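GlcNAc Inducible Gene 2, GIG2 (PDB 6AKZ) binds a ferric ion and is probably an oxygenase of the DUF1479 family, encoded by a gene induced by N-acetylglucosamine. Local coordinates at residues 199-210 with 228-237. Sequence-based numbering, arbitrary orientation.
Sequences ERWEDIMYSEVY and ERTYSKENLY
D203, placed between two short helices, caps helix 204-208 and ties it to the loop at K233. Its OD2 takes the backbone N of Y206 and, on the opposite face of the carboxylate plane, K233 N at 3.0 Å, nearly straight at 177°. With CG anti to the backbone N (chi1 180°), this short acid reaches both amides, and two bonds on a single oxygen from opposite faces fix the rotation of the carboxylate.

Packing is tight around Y206. S232 is small enough for its CB to come within 3.6 Å of Y206 CG, and its OG turns back to R229 O at 2.7 Å, on a lone pair in the carbonyl plane. S232 OG lies over one face of the Y206 ring and R200 CG over the opposite one. R229, extended from CG to NE, passes V209 CG2 with its aliphatic part. Y206 CE1 lies over the face of its guanidinium, whereas R229 NH2 sits at the edge of the ring, the planes 58° apart; the bond from R229 NH2 to Y206 OH (3.1 Å) is weak, and this hydroxyl also bonds S195 O. Buried E199 is equally close, its CG against E234 O and the anti lone pair of OE2 taking L236 N (2.9 Å).

The solvent side holds exposed Y237, with L236 and N235 partly exposed. A water lies 2.8 Å from E199 OE2 and also near N235 OD1. Y237 OH gives a 2.6 Å bond to the syn lone pair of E202 OE1, while R18 pairs with E202 OE2.

R200 NH2 and R229 NH2 approach to 4.3 Å, probably because both form salt bridges with D352, which also bonds Y210 OH and probably offsets their charges. R200 also bonds the backbone of iron ligand D194, consistent with this end of the contact backing the iron site.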
loop_
_atom_site.group_PDB
_atom_site.type_symbol
_atom_site.label_atom_id
_atom_site.label_comp_id
_atom_site.label_asym_id
_atom_site.label_seq_id
_atom_site.Cartn_x
_atom_site.Cartn_y
_atom_site.Cartn_z
ATOM N N GLU A 199 -0.965 -14.405 -0.798
ATOM C CA GLU A 199 -0.193 -14.230 -2.034
ATOM C C GLU A 199 1.330 -14.068 -1.947
ATOM O O GLU A 199 2.054 -14.561 -2.812
ATOM C CB GLU A 199 -0.779 -13.070 -2.849
ATOM C CG GLU A 199 -1.984 -13.451 -3.694
ATOM C CD GLU A 199 -3.218 -13.722 -2.857
ATOM O OE1 GLU A 199 -3.147 -13.563 -1.621
ATOM O OE2 GLU A 199 -4.260 -14.095 -3.437
ATOM N N ARG A 200 1.814 -13.373 -0.925
ATOM C CA ARG A 200 3.249 -13.122 -0.782
ATOM C C ARG A 200 4.032 -14.428 -0.767
ATOM O O ARG A 200 5.101 -14.452 -1.177
ATOM C CB ARG A 200 3.562 -12.326 0.458
ATOM C CG ARG A 200 3.023 -10.904 0.427
ATOM C CD ARG A 200 3.473 -10.072 1.623
ATOM N NE ARG A 200 3.111 -8.678 1.617
ATOM C CZ ARG A 200 1.897 -8.185 1.793
ATOM N NH1 ARG A 200 0.867 -8.950 1.987
ATOM N NH2 ARG A 200 1.714 -6.883 1.783
ATOM N N TRP A 201 3.429 -15.453 -0.204
ATOM C CA TRP A 201 3.934 -16.795 -0.200
ATOM C C TRP A 201 3.486 -17.644 -1.372
ATOM O O TRP A 201 4.353 -18.289 -2.004
ATOM C CB TRP A 201 3.525 -17.475 1.076
ATOM C CG TRP A 201 4.062 -16.906 2.351
ATOM C CD1 TRP A 201 5.277 -17.142 2.904
ATOM C CD2 TRP A 201 3.383 -16.040 3.223
ATOM N NE1 TRP A 201 5.379 -16.481 4.104
ATOM C CE2 TRP A 201 4.207 -15.825 4.325
ATOM C CE3 TRP A 201 2.108 -15.491 3.221
ATOM C CZ2 TRP A 201 3.816 -15.018 5.389
ATOM C CZ3 TRP A 201 1.707 -14.750 4.290
ATOM C CH2 TRP A 201 2.551 -14.509 5.334
ATOM N N GLU A 202 2.222 -17.614 -1.705
ATOM C CA GLU A 202 1.667 -18.501 -2.698
ATOM C C GLU A 202 1.950 -18.164 -4.143
ATOM O O GLU A 202 2.142 -19.082 -4.935
ATOM C CB GLU A 202 0.161 -18.595 -2.562
ATOM C CG GLU A 202 -0.413 -19.826 -3.277
ATOM C CD GLU A 202 -1.903 -19.964 -3.185
ATOM O OE1 GLU A 202 -2.596 -19.120 -2.536
ATOM O OE2 GLU A 202 -2.380 -20.967 -3.798
ATOM N N ASP A 203 1.864 -16.893 -4.522
ATOM C CA ASP A 203 2.142 -16.541 -5.903
ATOM C C ASP A 203 3.614 -16.687 -6.236
ATOM O O ASP A 203 4.515 -16.379 -5.409
ATOM C CB ASP A 203 1.632 -15.107 -6.173
ATOM C CG ASP A 203 1.898 -14.662 -7.620
ATOM O OD1 ASP A 203 1.400 -15.367 -8.567
ATOM O OD2 ASP A 203 2.601 -13.635 -7.824
ATOM N N ILE A 204 3.922 -17.163 -7.454
ATOM C CA ILE A 204 5.300 -17.299 -7.858
ATOM C C ILE A 204 6.112 -15.995 -7.894
ATOM O O ILE A 204 7.170 -15.912 -7.286
ATOM C CB ILE A 204 5.436 -17.971 -9.246
ATOM C CG1 ILE A 204 4.864 -19.399 -9.219
ATOM C CG2 ILE A 204 6.905 -17.986 -9.698
ATOM C CD1 ILE A 204 5.411 -20.295 -8.160
ATOM N N MET A 205 5.623 -15.010 -8.644
ATOM C CA MET A 205 6.355 -13.765 -8.814
ATOM C C MET A 205 6.325 -12.965 -7.500
ATOM O O MET A 205 7.360 -12.452 -7.121
ATOM C CB MET A 205 5.790 -12.946 -9.978
ATOM C CG MET A 205 6.054 -13.618 -11.319
ATOM S SD MET A 205 7.792 -13.980 -11.620
ATOM C CE MET A 205 8.607 -12.410 -11.431
ATOM N N TYR A 206 5.194 -12.999 -6.789
ATOM C CA TYR A 206 5.105 -12.284 -5.491
ATOM C C TYR A 206 6.119 -12.837 -4.537
ATOM O O TYR A 206 6.890 -12.095 -3.919
ATOM C CB TYR A 206 3.714 -12.321 -4.918
ATOM C CG TYR A 206 3.269 -11.114 -4.139
ATOM C CD1 TYR A 206 4.196 -10.230 -3.544
ATOM C CD2 TYR A 206 1.927 -10.933 -3.900
ATOM C CE1 TYR A 206 3.721 -9.154 -2.788
ATOM C CE2 TYR A 206 1.457 -9.873 -3.107
ATOM C CZ TYR A 206 2.369 -9.015 -2.558
ATOM O OH TYR A 206 1.937 -7.940 -1.781
ATOM N N SER A 207 6.194 -14.173 -4.397
ATOM C CA SER A 207 7.192 -14.740 -3.531
ATOM C C SER A 207 8.627 -14.526 -3.905
ATOM O O SER A 207 9.507 -14.395 -2.989
ATOM C CB SER A 207 6.881 -16.280 -3.341
ATOM O OG SER A 207 7.288 -16.998 -4.492
ATOM N N GLU A 208 8.925 -14.342 -5.191
ATOM C CA GLU A 208 10.261 -14.020 -5.599
ATOM C C GLU A 208 10.732 -12.663 -5.112
ATOM O O GLU A 208 11.931 -12.476 -5.011
ATOM C CB GLU A 208 10.484 -13.998 -7.133
ATOM C CG GLU A 208 10.629 -15.334 -7.787
ATOM C CD GLU A 208 11.936 -16.043 -7.441
ATOM O OE1 GLU A 208 13.101 -15.654 -7.848
ATOM O OE2 GLU A 208 11.753 -17.012 -6.739
ATOM N N VAL A 209 9.820 -11.724 -4.894
ATOM C CA VAL A 209 10.141 -10.431 -4.210
ATOM C C VAL A 209 10.959 -10.655 -2.926
ATOM O O VAL A 209 11.827 -9.857 -2.574
ATOM C CB VAL A 209 8.842 -9.640 -3.924
ATOM C CG1 VAL A 209 9.112 -8.362 -3.103
ATOM C CG2 VAL A 209 8.127 -9.327 -5.221
ATOM N N TYR A 210 10.624 -11.731 -2.183
ATOM C CA TYR A 210 11.190 -12.051 -0.874
ATOM C C TYR A 210 12.275 -13.166 -0.926
ATOM O O TYR A 210 12.712 -13.655 0.113
ATOM C CB TYR A 210 10.050 -12.439 0.074
ATOM C CG TYR A 210 8.952 -11.388 0.106
ATOM C CD1 TYR A 210 9.137 -10.180 0.766
ATOM C CD2 TYR A 210 7.747 -11.551 -0.572
ATOM C CE1 TYR A 210 8.162 -9.254 0.773
ATOM C CE2 TYR A 210 6.769 -10.626 -0.511
ATOM C CZ TYR A 210 6.999 -9.464 0.138
ATOM O OH TYR A 210 6.052 -8.516 0.107
ATOM N N GLU A 228 10.481 -7.977 -9.868
ATOM C CA GLU A 228 9.619 -9.132 -9.725
ATOM C C GLU A 228 8.208 -8.672 -9.323
ATOM O O GLU A 228 7.216 -9.200 -9.827
ATOM C CB GLU A 228 10.153 -10.111 -8.658
ATOM C CG GLU A 228 11.455 -10.768 -9.042
ATOM C CD GLU A 228 12.637 -9.879 -8.815
ATOM O OE1 GLU A 228 12.576 -8.963 -7.961
ATOM O OE2 GLU A 228 13.666 -10.117 -9.457
ATOM N N ARG A 229 8.115 -7.683 -8.420
ATOM C CA ARG A 229 6.782 -7.258 -7.953
ATOM C C ARG A 229 5.823 -6.739 -9.005
ATOM O O ARG A 229 4.608 -6.843 -8.854
ATOM C CB ARG A 229 6.959 -6.217 -6.831
ATOM C CG ARG A 229 5.800 -6.307 -5.852
ATOM C CD ARG A 229 6.093 -5.481 -4.640
ATOM N NE ARG A 229 5.049 -5.689 -3.650
ATOM C CZ ARG A 229 5.261 -5.732 -2.330
ATOM N NH1 ARG A 229 6.497 -5.515 -1.815
ATOM N NH2 ARG A 229 4.251 -5.951 -1.529
ATOM N N THR A 230 6.413 -6.150 -10.060
ATOM C CA THR A 230 5.725 -5.720 -11.307
ATOM C C THR A 230 4.804 -6.817 -11.867
ATOM O O THR A 230 3.758 -6.520 -12.441
ATOM C CB THR A 230 6.797 -5.151 -12.298
ATOM O OG1 THR A 230 7.307 -3.895 -11.767
ATOM C CG2 THR A 230 6.224 -4.830 -13.679
ATOM N N TYR A 231 5.171 -8.071 -11.666
ATOM C CA TYR A 231 4.460 -9.180 -12.229
ATOM C C TYR A 231 3.749 -10.051 -11.170
ATOM O O TYR A 231 3.323 -11.145 -11.456
ATOM C CB TYR A 231 5.450 -10.044 -13.014
ATOM C CG TYR A 231 6.088 -9.276 -14.128
ATOM C CD1 TYR A 231 5.433 -9.132 -15.362
ATOM C CD2 TYR A 231 7.344 -8.666 -13.966
ATOM C CE1 TYR A 231 6.002 -8.407 -16.414
ATOM C CE2 TYR A 231 7.924 -7.939 -15.028
ATOM C CZ TYR A 231 7.212 -7.824 -16.257
ATOM O OH TYR A 231 7.735 -7.086 -17.335
ATOM N N SER A 232 3.683 -9.555 -9.942
ATOM C CA SER A 232 3.061 -10.294 -8.868
ATOM C C SER A 232 1.529 -10.198 -9.035
ATOM O O SER A 232 0.980 -9.177 -9.372
ATOM C CB SER A 232 3.492 -9.746 -7.492
ATOM O OG SER A 232 3.036 -8.401 -7.283
ATOM N N LYS A 233 0.878 -11.295 -8.682
ATOM C CA LYS A 233 -0.576 -11.437 -8.638
ATOM C C LYS A 233 -0.968 -11.345 -7.194
ATOM O O LYS A 233 -0.650 -12.255 -6.429
ATOM C CB LYS A 233 -0.950 -12.798 -9.207
ATOM C CG LYS A 233 -0.557 -12.971 -10.645
ATOM C CD LYS A 233 -0.855 -14.379 -11.146
ATOM C CE LYS A 233 -2.345 -14.538 -11.382
ATOM N NZ LYS A 233 -2.605 -15.734 -12.241
ATOM N N GLU A 234 -1.522 -10.201 -6.808
ATOM C CA GLU A 234 -1.961 -9.972 -5.467
ATOM C C GLU A 234 -3.240 -10.733 -5.112
ATOM O O GLU A 234 -3.582 -10.818 -3.935
ATOM C CB GLU A 234 -2.184 -8.459 -5.204
ATOM C CG GLU A 234 -0.814 -7.794 -5.106
ATOM C CD GLU A 234 -0.866 -6.319 -4.699
ATOM O OE1 GLU A 234 -1.922 -5.821 -4.324
ATOM O OE2 GLU A 234 0.199 -5.712 -4.707
ATOM N N ASN A 235 -3.942 -11.261 -6.128
ATOM C CA ASN A 235 -5.204 -11.970 -5.915
ATOM C C ASN A 235 -5.226 -13.179 -6.823
ATOM O O ASN A 235 -5.460 -13.093 -7.997
ATOM C CB ASN A 235 -6.374 -11.129 -6.176
ATOM C CG ASN A 235 -7.689 -11.837 -5.850
ATOM O OD1 ASN A 235 -7.740 -12.968 -5.302
ATOM N ND2 ASN A 235 -8.724 -11.199 -6.201
ATOM N N LEU A 236 -4.978 -14.321 -6.245
ATOM C CA LEU A 236 -5.026 -15.575 -7.012
ATOM C C LEU A 236 -6.424 -16.214 -7.071
ATOM O O LEU A 236 -6.593 -17.287 -7.651
ATOM C CB LEU A 236 -4.080 -16.544 -6.356
ATOM C CG LEU A 236 -2.613 -16.312 -6.674
ATOM C CD1 LEU A 236 -1.871 -17.377 -5.964
ATOM C CD2 LEU A 236 -2.337 -16.391 -8.178
ATOM N N TYR A 237 -7.401 -15.600 -6.432
ATOM C CA TYR A 237 -8.639 -16.235 -6.138
ATOM C C TYR A 237 -9.637 -15.451 -6.958
ATOM O O TYR A 237 -10.782 -15.435 -6.623
ATOM C CB TYR A 237 -8.855 -16.254 -4.591
ATOM C CG TYR A 237 -7.845 -17.156 -3.872
ATOM C CD1 TYR A 237 -6.556 -16.718 -3.567
ATOM C CD2 TYR A 237 -8.153 -18.453 -3.531
ATOM C CE1 TYR A 237 -5.618 -17.546 -2.947
ATOM C CE2 TYR A 237 -7.224 -19.297 -2.946
ATOM C CZ TYR A 237 -5.958 -18.860 -2.660
ATOM O OH TYR A 237 -5.070 -19.696 -2.062
HETATM O O HOH W 1 -6.703 -12.955 -2.552
#